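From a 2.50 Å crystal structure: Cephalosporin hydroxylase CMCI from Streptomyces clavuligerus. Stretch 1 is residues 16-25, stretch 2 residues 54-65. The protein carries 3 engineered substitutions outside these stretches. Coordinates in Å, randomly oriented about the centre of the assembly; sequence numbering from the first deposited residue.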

# COMPACT_ATOMS: atom_id res chain seq x y z
N ARG B 16 -14.30 -7.22 24.14
CA ARG B 16 -13.17 -6.59 23.47
C ARG B 16 -11.92 -7.49 23.45
O ARG B 16 -11.41 -7.87 24.49
CB ARG B 16 -12.83 -5.27 24.17
CG ARG B 16 -11.67 -4.53 23.49
CD ARG B 16 -10.95 -3.50 24.32
NE ARG B 16 -9.87 -2.96 23.49
CZ ARG B 16 -8.71 -3.58 23.25
NH1 ARG B 16 -8.42 -4.77 23.80
NH2 ARG B 16 -7.81 -3.00 22.45
N GLY B 17 -11.44 -7.81 22.25
CA GLY B 17 -10.23 -8.60 22.07
C GLY B 17 -10.44 -10.06 22.40
O GLY B 17 -9.47 -10.83 22.44
N LEU B 18 -11.71 -10.44 22.62
CA LEU B 18 -12.06 -11.79 23.04
C LEU B 18 -13.08 -12.40 22.10
O LEU B 18 -12.86 -13.47 21.55
CB LEU B 18 -12.63 -11.78 24.45
CG LEU B 18 -11.83 -11.13 25.58
CD1 LEU B 18 -12.66 -11.14 26.86
CD2 LEU B 18 -10.49 -11.81 25.79
N GLY B 19 -14.21 -11.74 21.93
CA GLY B 19 -15.31 -12.29 21.17
C GLY B 19 -16.44 -12.64 22.10
O GLY B 19 -16.29 -12.52 23.31
N GLU B 20 -17.55 -13.11 21.53
CA GLU B 20 -18.78 -13.37 22.29
C GLU B 20 -18.76 -14.67 23.07
O GLU B 20 -19.48 -14.81 24.06
CB GLU B 20 -19.97 -13.42 21.33
CG GLU B 20 -20.54 -12.07 20.97
CD GLU B 20 -21.08 -12.01 19.55
OE1 GLU B 20 -20.33 -12.41 18.61
OE2 GLU B 20 -22.23 -11.56 19.37
N ASP B 21 -17.95 -15.62 22.63
CA ASP B 21 -18.08 -17.01 23.07
C ASP B 21 -16.70 -17.64 23.26
O ASP B 21 -15.96 -17.80 22.29
CB ASP B 21 -18.89 -17.79 22.02
CG ASP B 21 -19.39 -19.14 22.52
OD1 ASP B 21 -18.99 -19.59 23.61
OD2 ASP B 21 -20.21 -19.82 21.85
N PRO B 22 -16.35 -18.03 24.48
CA PRO B 22 -15.07 -18.70 24.73
C PRO B 22 -14.96 -20.09 24.10
O PRO B 22 -13.86 -20.58 23.85
CB PRO B 22 -15.02 -18.79 26.25
CG PRO B 22 -16.46 -18.78 26.68
CD PRO B 22 -17.15 -17.89 25.72
N ALA B 23 -16.09 -20.74 23.86
CA ALA B 23 -16.08 -22.02 23.16
C ALA B 23 -15.73 -21.81 21.68
O ALA B 23 -16.04 -20.77 21.10
CB ALA B 23 -17.42 -22.75 23.31
N TYR B 24 -15.08 -22.82 21.10
CA TYR B 24 -14.67 -22.79 19.72
C TYR B 24 -15.74 -23.34 18.80
O TYR B 24 -16.28 -24.43 19.02
CB TYR B 24 -13.41 -23.63 19.50
CG TYR B 24 -13.02 -23.68 18.04
CD1 TYR B 24 -12.52 -22.55 17.39
CD2 TYR B 24 -13.20 -24.84 17.30
CE1 TYR B 24 -12.20 -22.59 16.04
CE2 TYR B 24 -12.86 -24.90 15.96
CZ TYR B 24 -12.36 -23.77 15.33
OH TYR B 24 -12.03 -23.84 14.01
N HIS B 25 -16.06 -22.58 17.76
CA HIS B 25 -16.90 -23.09 16.70
C HIS B 25 -16.19 -22.82 15.37
O HIS B 25 -15.72 -21.72 15.16
CB HIS B 25 -18.27 -22.44 16.75
CG HIS B 25 -19.05 -22.78 17.98
ND1 HIS B 25 -19.30 -21.86 18.98
CD2 HIS B 25 -19.63 -23.93 18.37
CE1 HIS B 25 -20.01 -22.44 19.94
NE2 HIS B 25 -20.22 -23.70 19.59
N SER B 54 -10.67 -13.63 15.34
CA SER B 54 -9.91 -14.53 16.21
C SER B 54 -10.23 -15.97 15.84
O SER B 54 -10.88 -16.67 16.59
CB SER B 54 -10.21 -14.24 17.69
OG SER B 54 -9.29 -14.88 18.56
N PRO B 55 -9.75 -16.41 14.69
CA PRO B 55 -10.20 -17.66 14.09
C PRO B 55 -9.39 -18.90 14.49
O PRO B 55 -9.72 -20.01 14.08
CB PRO B 55 -10.03 -17.38 12.60
CG PRO B 55 -8.80 -16.48 12.53
CD PRO B 55 -8.72 -15.75 13.86
N TYR B 56 -8.35 -18.74 15.28
CA TYR B 56 -7.42 -19.84 15.49
C TYR B 56 -7.87 -20.74 16.62
O TYR B 56 -8.62 -20.34 17.50
CB TYR B 56 -6.02 -19.27 15.71
CG TYR B 56 -5.61 -18.39 14.55
CD1 TYR B 56 -5.53 -17.01 14.68
CD2 TYR B 56 -5.34 -18.95 13.30
CE1 TYR B 56 -5.15 -16.20 13.59
CE2 TYR B 56 -4.98 -18.16 12.21
CZ TYR B 56 -4.89 -16.79 12.35
OH TYR B 56 -4.53 -16.04 11.26
N GLN B 57 -7.45 -22.00 16.55
CA GLN B 57 -7.76 -22.97 17.59
C GLN B 57 -6.56 -23.83 17.90
O GLN B 57 -5.57 -23.83 17.18
CB GLN B 57 -8.93 -23.88 17.18
CG GLN B 57 -8.65 -24.72 15.94
CD GLN B 57 -9.43 -26.03 15.89
OE1 GLN B 57 -9.36 -26.84 16.82
NE2 GLN B 57 -10.14 -26.25 14.79
N TRP B 58 -6.68 -24.57 18.99
CA TRP B 58 -5.75 -25.64 19.30
C TRP B 58 -6.57 -26.77 19.92
O TRP B 58 -7.16 -26.58 20.96
CB TRP B 58 -4.68 -25.13 20.24
CG TRP B 58 -3.78 -26.18 20.69
CD1 TRP B 58 -3.75 -26.75 21.91
CD2 TRP B 58 -2.77 -26.82 19.92
NE1 TRP B 58 -2.76 -27.70 21.97
CE2 TRP B 58 -2.14 -27.76 20.75
CE3 TRP B 58 -2.30 -26.67 18.61
CZ2 TRP B 58 -1.09 -28.56 20.32
CZ3 TRP B 58 -1.24 -27.46 18.18
CH2 TRP B 58 -0.65 -28.39 19.03
N ARG B 59 -6.63 -27.92 19.24
CA ARG B 59 -7.44 -29.05 19.68
C ARG B 59 -8.83 -28.68 20.19
O ARG B 59 -9.22 -29.07 21.29
CB ARG B 59 -6.72 -29.81 20.78
CG ARG B 59 -5.34 -30.24 20.42
CD ARG B 59 -4.59 -31.02 21.51
NE ARG B 59 -5.46 -31.54 22.56
CZ ARG B 59 -5.01 -32.11 23.67
NH1 ARG B 59 -3.72 -32.25 23.91
NH2 ARG B 59 -5.88 -32.56 24.56
N GLY B 60 -9.57 -27.88 19.42
CA GLY B 60 -10.95 -27.58 19.74
C GLY B 60 -11.18 -26.50 20.79
O GLY B 60 -12.32 -26.25 21.19
N LEU B 61 -10.10 -25.87 21.25
CA LEU B 61 -10.18 -24.66 22.08
C LEU B 61 -9.72 -23.47 21.27
O LEU B 61 -8.79 -23.57 20.48
CB LEU B 61 -9.29 -24.77 23.32
CG LEU B 61 -9.35 -26.12 24.01
CD1 LEU B 61 -8.19 -26.31 24.96
CD2 LEU B 61 -10.70 -26.26 24.71
N ARG B 62 -10.36 -22.33 21.50
CA ARG B 62 -9.95 -21.09 20.85
C ARG B 62 -8.55 -20.72 21.28
O ARG B 62 -8.21 -20.87 22.46
CB ARG B 62 -10.91 -19.98 21.22
CG ARG B 62 -12.30 -20.21 20.69
CD ARG B 62 -13.20 -19.05 20.85
NE ARG B 62 -12.59 -17.88 20.27
CZ ARG B 62 -12.72 -16.64 20.71
NH1 ARG B 62 -13.49 -16.34 21.75
NH2 ARG B 62 -12.05 -15.68 20.08
N MET B 63 -7.74 -20.26 20.34
CA MET B 63 -6.38 -19.80 20.58
C MET B 63 -6.32 -18.33 20.26
O MET B 63 -6.37 -17.96 19.09
CB MET B 63 -5.38 -20.53 19.66
CG MET B 63 -4.63 -21.67 20.30
SD MET B 63 -3.37 -21.10 21.42
CE MET B 63 -2.09 -20.72 20.35
N LEU B 64 -6.18 -17.49 21.28
CA LEU B 64 -6.05 -16.06 21.08
C LEU B 64 -4.66 -15.64 20.60
O LEU B 64 -4.48 -14.51 20.17
CB LEU B 64 -6.38 -15.30 22.37
CG LEU B 64 -7.82 -15.25 22.89
CD1 LEU B 64 -8.13 -13.83 23.32
CD2 LEU B 64 -8.84 -15.71 21.87
N LYS B 65 -3.69 -16.54 20.68
CA LYS B 65 -2.36 -16.27 20.18
C LYS B 65 -2.25 -16.72 18.73
O LYS B 65 -2.50 -17.87 18.42
CB LYS B 65 -1.31 -16.96 21.06
CG LYS B 65 -1.24 -16.37 22.49
CD LYS B 65 -0.12 -16.98 23.31
CE LYS B 65 -0.17 -16.61 24.80
NZ LYS B 65 -1.04 -15.45 25.13
O HOH W 1 -12.25 -22.50 23.66

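The contact between these two stretches, which buries 493 Å² counting both sides, rests mainly on two side chains that cross the gap in opposite directions: R62 reaches into stretch 1, and Y24 lies against stretch 2.

The hydrogen bonds across the stretches all come from one guanidinium group. Stretch 1 has no regular helix or strand here, so several of its carbonyl groups have no partner in a helix or sheet, and the arginine serves two of them. R62 NH2 donates to L18 O at 2.8 Å, R62 NH1 donates to the same L18 O at 2.9 Å, and R62 NH1 also donates to D21 O, again at 2.9 Å. Both carbonyl oxygens lie at the edge of the guanidinium, near its plane, where its N-H bonds point. The CA-to-CB bond of R62 runs sideways to stretch 1, and the long side chain (chi1 m, chi2 t, chi3 p) brings its end nearer. Arginine suits this site because several N-H groups are carried on a flat, rigid head; the bonds to neutral carbonyls form without a carboxylate partner. G19 directly follows L18, whose carbonyl receives two of the hydrogen bonds, and lies beside the guanidinium. Its backbone angles would jam a CB against the preceding carbonyl, and an ideal CB there would also fall 3.4 Å from R62 NH1, so glycine leaves room for the guanidinium.

A water adds a polar link at the backbone. It donates to P22 O at 2.5 Å and accepts from R62 N at 2.9 Å, so a proline carbonyl and an arginine amide are joined without touching directly.

The aromatic contact centres on Y24, whose CA-to-CB bond points toward stretch 2 and whose 128 Å² of covered area is the largest of any residue here. With chi1 at t, its ring receives Q57 over one face: Q57 CB lies 3.8 Å from the ring centroid, only 15° off the normal, a CH-pi contact. The aliphatic part of R62 meets the ring's edge, and Y24 CB lies 3.8 Å from R62 CG, so the arginine's methylenes pack while its head bonds. At the far end of the ring, Y24 OH stands 3.2 Å from Q57 NE2. Tyrosine thus offers a broad apolar surface with a polar tip. Glutamine is similarly dual: its CB meets the ring, while Q57 OE1 accepts a hydrogen bond from G60 N at 2.8 Å, tying the side chain to the turn.

That turn, type I' from W58 to L61, reverses the chain and is closed by backbone bonds from W58 N to L61 O (2.8 Å) and from L61 N to W58 O (3.0 Å). G60 has a positive phi, which favours glycine, and G60 O approaches Y24 CB at 3.3 Å.

A smaller apolar contact joins L18 and L64, with L18 CD2 4.0 Å from L64 CD1; branched aliphatic side chains fill such a site without needing polar partners. On the stretch 1 side, D21 OD1 accepts from A23 N at 3.1 Å, bracing the loop just before Y24.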